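PDB 2G64: putative 6-pyruvoyl tetrahydrobiopterin synthase from Caenorhabditis elegans, which probably converts 7,8-dihydroneopterin triphosphate into 6-pyruvoyl tetrahydropterin, a zinc-dependent step in tetrahydrobiopterin synthesis. Local coordinates for residues A[33-38]-A[96-101]; A[80-85]-A[89-94]. The protein carries 1 engineered substitution. All coordinates share one frame; numbering follows the deposited sequence.

In the fold
The chain runs through strand 6-19 and reaches helix 28-35, whose end carries the first half of contact 1. It then passes strand 44-57 and helix 68-80 before the turn of 80-85. After three intervening residues, 89-94 folds back on this turn and makes contact 2, a short local loop. Residues 96-101 then close contact 1, a loop of 57 residues with contact 2 nested inside it. The two meet where Ser99 CA packs on Phe94 CD1, 3.6 Å away. Contact 1 ties the end of helix 28-35 to the approach of helix 101-115; contact 2 ties the turn after helix 68-80 to the end of helix 87-90. Both touch a third subunit, another copy of the protein.

Contact 1 (A[33-38]-A[96-101]); sequences ETFGKC and TTVSTS. With NA (sodium ion), chain C.
The Phe35 ring carries this contact, meeting Val98 and Thr100 through a methyl group each. One face is covered from its own helix: Thr34 CG2 stands 3.8 Å above the plane, over the ring centre. The two methyls from 96-101 approach the ring obliquely. Val98 CG2 lies 3.9 Å from Phe35 CZ, and Thr100 CG2 lies 4.4 Å from Phe35 CE1. Phe35 turns CG anti to its carbonyl carbon (chi1 -68°), which places ring atoms CZ and CE1 beside these methyls. Val98 is modelled in two conformers, so its touch describes one of them.

Thr100 splits its side chain between two tasks. The methyl faces Phe35, while OG1 sits at the N-cap of helix 101-115, with a weak bond to Asn103 N. OG1 also bonds Gly63 O of a second subunit of the hexamer, whose Ser62 packs on Phe35 as well.

Gly36 ends the helix with positive phi, and the chain turns into the short 3-10 segment that begins at Lys37 and includes Cys38, the predicted proton acceptor. Cys38 O binds the sodium ion at 2.7 Å; Asn40 O and His44 ND1 are its other protein ligands. Ser99 OG bonds His19 ND1, and so probably helps to position this zinc ligand from the second shell. Across the contact itself the chemistry is wholly apolar, buried and small, 80 Å² in all. Such methyl-to-ring packing gives a close fit without directional bonds; polar links of 96-101 go to His19, Asn103 and the second subunit instead.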
ATOM      1  N   GLU A  33      11.699  -3.543 -31.887  1.00 18.96           N
ATOM      2  CA  GLU A  33      10.452  -4.283 -31.996  0.50 24.22           C
ATOM      3  C   GLU A  33      10.161  -5.156 -30.771  1.00 25.85           C
ATOM      4  O   GLU A  33       9.026  -5.215 -30.299  1.00 22.35           O
ATOM      5  CB  GLU A  33      10.460  -5.099 -33.279  0.50 20.76           C
ATOM      6  CG  GLU A  33      10.295  -4.223 -34.496  0.50 18.10           C
ATOM      7  CD  GLU A  33      11.055  -4.711 -35.706  0.50 22.74           C
ATOM      8  OE1 GLU A  33      11.715  -5.772 -35.651  0.50 35.75           O
ATOM      9  OE2 GLU A  33      10.994  -4.012 -36.724  0.50  8.19           O
ATOM     10  N   THR A  34      11.190  -5.813 -30.247  1.00 17.50           N
ATOM     11  CA  THR A  34      11.036  -6.713 -29.094  1.00 15.78           C
ATOM     12  C   THR A  34      10.780  -5.920 -27.827  1.00 26.09           C
ATOM     13  O   THR A  34       9.914  -6.277 -27.025  1.00 21.08           O
ATOM     14  CB  THR A  34      12.285  -7.602 -28.947  1.00 22.54           C
ATOM     15  OG1 THR A  34      12.438  -8.383 -30.144  1.00 21.67           O
ATOM     16  CG2 THR A  34      12.189  -8.547 -27.727  1.00 19.42           C
ATOM     17  N   PHE A  35      11.501  -4.814 -27.665  1.00 17.59           N
ATOM     18  CA  PHE A  35      11.574  -4.153 -26.366  1.00 19.39           C
ATOM     19  C   PHE A  35      10.790  -2.841 -26.311  1.00 19.11           C
ATOM     20  O   PHE A  35      10.491  -2.336 -25.227  1.00 18.18           O
ATOM     21  CB  PHE A  35      13.036  -3.970 -25.956  1.00 15.98           C
ATOM     22  CG  PHE A  35      13.736  -5.276 -25.653  1.00 14.28           C
ATOM     23  CD1 PHE A  35      13.205  -6.172 -24.698  1.00 15.11           C
ATOM     24  CD2 PHE A  35      14.897  -5.631 -26.325  1.00 19.75           C
ATOM     25  CE1 PHE A  35      13.834  -7.381 -24.421  1.00 22.24           C
ATOM     26  CE2 PHE A  35      15.530  -6.842 -26.049  1.00 20.41           C
ATOM     27  CZ  PHE A  35      14.993  -7.712 -25.085  1.00 17.66           C
ATOM     28  N   GLY A  36      10.423  -2.316 -27.481  1.00 21.22           N
ATOM     29  CA  GLY A  36       9.642  -1.073 -27.567  1.00 18.62           C
ATOM     30  C   GLY A  36      10.293   0.097 -26.839  1.00 15.95           C
ATOM     31  O   GLY A  36      11.503   0.315 -26.952  1.00 20.69           O
ATOM     32  N   LYS A  37       9.491   0.837 -26.070  1.00 20.18           N
ATOM     33  CA  LYS A  37      10.015   1.978 -25.309  1.00 21.08           C
ATOM     34  C   LYS A  37      11.114   1.563 -24.311  1.00 20.71           C
ATOM     35  O   LYS A  37      11.960   2.373 -23.928  1.00 17.60           O
ATOM     36  CB  LYS A  37       8.889   2.695 -24.564  1.00 26.07           C
ATOM     37  CG  LYS A  37       8.050   3.606 -25.455  1.00 35.88           C
ATOM     38  CD  LYS A  37       7.043   4.404 -24.615  1.00 52.04           C
ATOM     39  CE  LYS A  37       6.201   5.338 -25.480  1.00 50.27           C
ATOM     40  NZ  LYS A  37       6.847   6.668 -25.646  1.00 87.86           N
ATOM     41  N   CYS A  38      11.111   0.297 -23.904  1.00 17.56           N
ATOM     42  CA  CYS A  38      12.175  -0.184 -23.018  1.00 22.96           C
ATOM     43  C   CYS A  38      13.567  -0.179 -23.669  1.00 17.64           C
ATOM     44  O   CYS A  38      14.584  -0.203 -22.972  1.00 17.28           O
ATOM     45  CB  CYS A  38      11.845  -1.557 -22.457  1.00 19.69           C
ATOM     46  SG  CYS A  38      10.416  -1.545 -21.340  1.00 27.97           S
ATOM     47  N   THR A  96      26.165  -9.409 -20.643  1.00 17.20           N
ATOM     48  CA  THR A  96      25.979 -10.595 -21.487  1.00 14.16           C
ATOM     49  C   THR A  96      24.638 -11.311 -21.281  1.00 16.25           C
ATOM     50  O   THR A  96      24.351 -12.316 -21.947  1.00 16.11           O
ATOM     51  CB  THR A  96      27.153 -11.604 -21.292  1.00 14.31           C
ATOM     52  OG1 THR A  96      27.311 -11.874 -19.893  1.00 17.07           O
ATOM     53  CG2 THR A  96      28.468 -10.993 -21.837  1.00 19.91           C
ATOM     54  N   THR A  97      23.802 -10.783 -20.377  1.00 14.57           N
ATOM     55  CA  THR A  97      22.461 -11.310 -20.197  1.00 12.11           C
ATOM     56  C   THR A  97      21.553 -10.082 -20.082  1.00 14.20           C
ATOM     57  O   THR A  97      21.874  -9.148 -19.323  1.00 14.22           O
ATOM     58  CB  THR A  97      22.367 -12.174 -18.905  1.00 13.75           C
ATOM     59  OG1 THR A  97      23.216 -13.340 -19.025  1.00 15.56           O
ATOM     60  CG2 THR A  97      20.903 -12.601 -18.634  1.00 12.72           C
ATOM     61  N   VAL A  98      20.480 -10.054 -20.875  1.00 12.68           N
ATOM     62  CA  VAL A  98      19.580  -8.900 -20.938  0.50 15.37           C
ATOM     63  C   VAL A  98      18.989  -8.584 -19.562  1.00 13.79           C
ATOM     64  O   VAL A  98      18.632  -9.490 -18.816  1.00 14.72           O
ATOM     65  CB  VAL A  98      18.447  -9.140 -21.979  0.50 19.41           C
ATOM     66  CG1 VAL A  98      17.438 -10.207 -21.498  0.50  8.52           C
ATOM     67  CG2 VAL A  98      17.760  -7.837 -22.340  0.50 18.29           C
ATOM     68  N   SER A  99      18.875  -7.304 -19.228  1.00 12.38           N
ATOM     69  CA  SER A  99      18.421  -6.918 -17.885  1.00 15.10           C
ATOM     70  C   SER A  99      16.876  -6.864 -17.717  1.00 16.42           C
ATOM     71  O   SER A  99      16.329  -5.965 -17.053  1.00 13.42           O
ATOM     72  CB  SER A  99      19.045  -5.563 -17.513  1.00 15.05           C
ATOM     73  OG  SER A  99      18.599  -4.560 -18.426  1.00 15.05           O
ATOM     74  N   THR A 100      16.170  -7.818 -18.308  1.00 11.65           N
ATOM     75  CA  THR A 100      14.721  -7.960 -18.037  1.00 13.90           C
ATOM     76  C   THR A 100      14.571  -8.299 -16.575  1.00 16.72           C
ATOM     77  O   THR A 100      15.484  -8.848 -15.970  1.00 14.00           O
ATOM     78  CB  THR A 100      14.084  -9.129 -18.826  1.00 16.38           C
ATOM     79  OG1 THR A 100      14.850 -10.330 -18.606  1.00 12.62           O
ATOM     80  CG2 THR A 100      14.039  -8.814 -20.298  1.00 14.44           C
ATOM     81  N   SER A 101      13.404  -8.029 -15.995  1.00 11.44           N
ATOM     82  CA  SER A 101      13.244  -8.323 -14.571  1.00 11.13           C
ATOM     83  C   SER A 101      13.290  -9.830 -14.258  1.00 11.54           C
ATOM     84  O   SER A 101      13.686 -10.224 -13.169  1.00 13.13           O
ATOM     85  CB  SER A 101      11.972  -7.670 -14.024  1.00 17.23           C
ATOM     86  OG  SER A 101      12.065  -6.259 -14.165  1.00 19.23           O
TER
HETATM   87 NA    NA C1002      15.613   2.177 -22.119  1.00 30.42          NA

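Contact 2 (A[80-85]-A[89-94])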
ATOM      1  N   ASP A  80      24.428  -3.799  -2.759  1.00 19.08           N
ATOM      2  CA  ASP A  80      25.539  -2.883  -3.051  1.00 15.80           C
ATOM      3  C   ASP A  80      25.924  -2.948  -4.531  1.00 23.00           C
ATOM      4  O   ASP A  80      26.396  -1.963  -5.105  1.00 19.92           O
ATOM      5  CB  ASP A  80      26.769  -3.281  -2.227  1.00 16.25           C
ATOM      6  CG  ASP A  80      26.727  -2.759  -0.805  1.00 23.99           C
ATOM      7  OD1 ASP A  80      25.842  -1.946  -0.462  1.00 24.67           O
ATOM      8  OD2 ASP A  80      27.589  -3.198  -0.014  1.00 34.44           O
ATOM      9  N   THR A  81      25.749  -4.124  -5.129  1.00 15.55           N
ATOM     10  CA  THR A  81      26.073  -4.335  -6.541  1.00 18.27           C
ATOM     11  C   THR A  81      25.138  -3.626  -7.535  1.00 23.54           C
ATOM     12  O   THR A  81      25.505  -3.421  -8.699  1.00 17.23           O
ATOM     13  CB  THR A  81      26.152  -5.834  -6.917  1.00 17.94           C
ATOM     14  OG1 THR A  81      24.839  -6.427  -7.029  1.00 17.51           O
ATOM     15  CG2 THR A  81      27.026  -6.625  -5.922  1.00 20.61           C
ATOM     16  N   VAL A  82      23.929  -3.295  -7.089  1.00 17.16           N
ATOM     17  CA  VAL A  82      22.891  -2.792  -7.998  1.00 16.26           C
ATOM     18  C   VAL A  82      22.280  -1.444  -7.574  1.00 19.44           C
ATOM     19  O   VAL A  82      21.743  -0.706  -8.400  1.00 17.63           O
ATOM     20  CB  VAL A  82      21.760  -3.834  -8.206  1.00 16.79           C
ATOM     21  CG1 VAL A  82      22.300  -5.063  -8.918  1.00 16.19           C
ATOM     22  CG2 VAL A  82      21.144  -4.255  -6.853  1.00 16.28           C
ATOM     23  N   ASP A  83      22.350  -1.102  -6.296  1.00 17.47           N
ATOM     24  CA  ASP A  83      21.674   0.107  -5.891  1.00 20.48           C
ATOM     25  C   ASP A  83      22.333   1.395  -6.409  1.00 16.80           C
ATOM     26  O   ASP A  83      23.553   1.556  -6.311  1.00 19.51           O
ATOM     27  CB  ASP A  83      21.494   0.192  -4.386  1.00 23.18           C
ATOM     28  CG  ASP A  83      20.725   1.424  -3.997  1.00 27.02           C
ATOM     29  OD1 ASP A  83      19.576   1.575  -4.464  1.00 18.14           O
ATOM     30  OD2 ASP A  83      21.293   2.279  -3.289  1.00 43.21           O
ATOM     31  N   HIS A  84      21.511   2.317  -6.910  1.00 15.20           N
ATOM     32  CA  HIS A  84      22.018   3.556  -7.531  1.00 17.98           C
ATOM     33  C   HIS A  84      23.046   3.321  -8.647  1.00 18.18           C
ATOM     34  O   HIS A  84      23.961   4.117  -8.861  1.00 17.33           O
ATOM     35  CB  HIS A  84      22.529   4.510  -6.460  1.00 17.35           C
ATOM     36  CG  HIS A  84      21.419   5.204  -5.735  1.00 29.01           C
ATOM     37  ND1 HIS A  84      20.717   4.610  -4.709  1.00 27.87           N
ATOM     38  CD2 HIS A  84      20.827   6.404  -5.949  1.00 37.33           C
ATOM     39  CE1 HIS A  84      19.768   5.430  -4.291  1.00 32.43           C
ATOM     40  NE2 HIS A  84      19.813   6.526  -5.028  1.00 31.94           N
ATOM     41  N   ARG A  85      22.850   2.229  -9.376  1.00 17.98           N
ATOM     42  CA  ARG A  85      23.698   1.874 -10.494  1.00 14.61           C
ATOM     43  C   ARG A  85      22.902   1.751 -11.792  1.00 17.67           C
ATOM     44  O   ARG A  85      21.665   1.751 -11.801  1.00 15.20           O
ATOM     45  CB  ARG A  85      24.412   0.547 -10.206  1.00 18.79           C
ATOM     46  CG  ARG A  85      25.214   0.567  -8.891  1.00 22.82           C
ATOM     47  CD  ARG A  85      26.527  -0.168  -9.069  1.00 44.59           C
ATOM     48  NE  ARG A  85      27.154  -0.505  -7.795  1.00 81.34           N
ATOM     49  CZ  ARG A  85      28.155   0.178  -7.251  1.00 97.88           C
ATOM     50  NH1 ARG A  85      28.648   1.246  -7.866  1.00 95.32           N
ATOM     51  NH2 ARG A  85      28.667  -0.207  -6.089  1.00 91.63           N
ATOM     52  N   LYS A  89      25.506  -1.236 -17.595  1.00 17.02           N
ATOM     53  CA  LYS A  89      26.825  -0.618 -17.706  1.00 19.19           C
ATOM     54  C   LYS A  89      27.735  -0.827 -16.499  1.00 23.54           C
ATOM     55  O   LYS A  89      28.965  -0.821 -16.622  1.00 20.94           O
ATOM     56  CB  LYS A  89      26.698   0.876 -18.011  1.00 21.52           C
ATOM     57  CG  LYS A  89      26.009   1.130 -19.357  1.00 21.40           C
ATOM     58  CD  LYS A  89      25.927   2.596 -19.660  1.00 27.09           C
ATOM     59  CE  LYS A  89      25.088   2.831 -20.908  1.00 29.18           C
ATOM     60  NZ  LYS A  89      25.107   4.266 -21.299  1.00 37.74           N
ATOM     61  N   ASP A  90      27.141  -0.988 -15.329  1.00 17.16           N
ATOM     62  CA  ASP A  90      27.918  -1.059 -14.074  1.00 20.46           C
ATOM     63  C   ASP A  90      28.023  -2.461 -13.481  1.00 20.12           C
ATOM     64  O   ASP A  90      28.822  -2.708 -12.556  1.00 22.99           O
ATOM     65  CB  ASP A  90      27.287  -0.160 -13.004  1.00 18.80           C
ATOM     66  CG  ASP A  90      27.305   1.300 -13.385  1.00 25.57           C
ATOM     67  OD1 ASP A  90      28.258   1.731 -14.071  1.00 21.16           O
ATOM     68  OD2 ASP A  90      26.346   2.014 -13.010  1.00 18.53           O
ATOM     69  N   VAL A  91      27.176  -3.364 -13.950  1.00 17.56           N
ATOM     70  CA  VAL A  91      27.115  -4.699 -13.395  1.00 16.08           C
ATOM     71  C   VAL A  91      27.544  -5.708 -14.464  1.00 15.21           C
ATOM     72  O   VAL A  91      26.905  -5.850 -15.511  1.00 15.11           O
ATOM     73  CB  VAL A  91      25.692  -5.039 -12.833  1.00 20.56           C
ATOM     74  CG1 VAL A  91      25.695  -6.398 -12.108  1.00 18.35           C
ATOM     75  CG2 VAL A  91      25.232  -3.937 -11.868  1.00 18.87           C
ATOM     76  N   GLU A  92      28.651  -6.393 -14.192  1.00 18.64           N
ATOM     77  CA  GLU A  92      29.282  -7.196 -15.215  1.00 17.44           C
ATOM     78  C   GLU A  92      28.306  -8.207 -15.797  1.00 14.46           C
ATOM     79  O   GLU A  92      28.263  -8.418 -17.025  1.00 16.29           O
ATOM     80  CB  GLU A  92      30.532  -7.888 -14.679  1.00 18.22           C
ATOM     81  CG  GLU A  92      31.369  -8.514 -15.760  1.00 28.09           C
ATOM     82  CD  GLU A  92      32.061  -7.482 -16.662  1.00 43.55           C
ATOM     83  OE1 GLU A  92      32.150  -6.282 -16.289  1.00 35.87           O
ATOM     84  OE2 GLU A  92      32.531  -7.883 -17.749  1.00 41.16           O
ATOM     85  N   PHE A  93      27.506  -8.800 -14.922  1.00 16.32           N
ATOM     86  CA  PHE A  93      26.560  -9.843 -15.318  1.00 13.54           C
ATOM     87  C   PHE A  93      25.667  -9.421 -16.501  1.00 16.41           C
ATOM     88  O   PHE A  93      25.365 -10.218 -17.412  1.00 15.84           O
ATOM     89  CB  PHE A  93      25.681 -10.239 -14.127  1.00 12.43           C
ATOM     90  CG  PHE A  93      24.634 -11.260 -14.476  1.00 14.29           C
ATOM     91  CD1 PHE A  93      24.945 -12.612 -14.541  1.00 19.57           C
ATOM     92  CD2 PHE A  93      23.331 -10.857 -14.752  1.00 12.79           C
ATOM     93  CE1 PHE A  93      23.958 -13.555 -14.870  1.00 19.86           C
ATOM     94  CE2 PHE A  93      22.350 -11.770 -15.090  1.00 13.47           C
ATOM     95  CZ  PHE A  93      22.658 -13.137 -15.147  1.00 20.87           C
ATOM     96  N   PHE A  94      25.216  -8.170 -16.466  1.00 13.26           N
ATOM     97  CA  PHE A  94      24.253  -7.698 -17.467  1.00 14.04           C
ATOM     98  C   PHE A  94      24.873  -7.274 -18.788  1.00 18.37           C
ATOM     99  O   PHE A  94      24.168  -6.970 -19.760  1.00 14.15           O
ATOM    100  CB  PHE A  94      23.341  -6.609 -16.864  1.00 13.80           C
ATOM    101  CG  PHE A  94      22.469  -7.129 -15.757  1.00 11.49           C
ATOM    102  CD1 PHE A  94      21.383  -7.983 -16.047  1.00 12.69           C
ATOM    103  CD2 PHE A  94      22.756  -6.824 -14.431  1.00 14.80           C
ATOM    104  CE1 PHE A  94      20.587  -8.509 -15.018  1.00 19.27           C
ATOM    105  CE2 PHE A  94      21.964  -7.346 -13.405  1.00 19.44           C
ATOM    106  CZ  PHE A  94      20.874  -8.185 -13.703  1.00 20.36           C
TER
HETATM  107  O   HOH W   1      28.026  -3.235  -9.417  1.00 29.66           O
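Asp80 O is gripped by Arg85, whose side chain also crosses that of Asp90. Arg85 NE is 3.2 Å from Asp80 O and NH2 is 3.0 Å from it. This side-on grip spans a type II beta turn, Val82 to Arg85, that leads from helix 68-80 into strand 85-86. The bend at chi2 (-140°) brings the guanidinium back beside the Asp80-Thr81 backbone. Its plane stands 78° from the Asp90 carboxylate, and no salt bridge forms. The carboxylate meets the base of the arginine instead: Asp90 OD2 lies 3.7 Å from Arg85 CB, and Arg85 CD packs 4.0 Å from Asp90 CB. A leucine in its place would probably leave Asp80 O without both donors and the turn less firmly held.

Asp90 OD2 is bonded to Asn86 N and to Asn40 ND2 of a third subunit of the hexamer. His84 ND1 donates to Asp83 OD2 at 2.8 Å, from above the carboxylate plane. His84 belongs, by similarity, to the charge relay, and its ring meets that of His44 of the third subunit, consistent with an active site shared between subunits. A water donates to Thr81 O and to Asp90 O, bridging the segments. Beside it Val91 CG2 presses on Thr81 O at 3.2 Å.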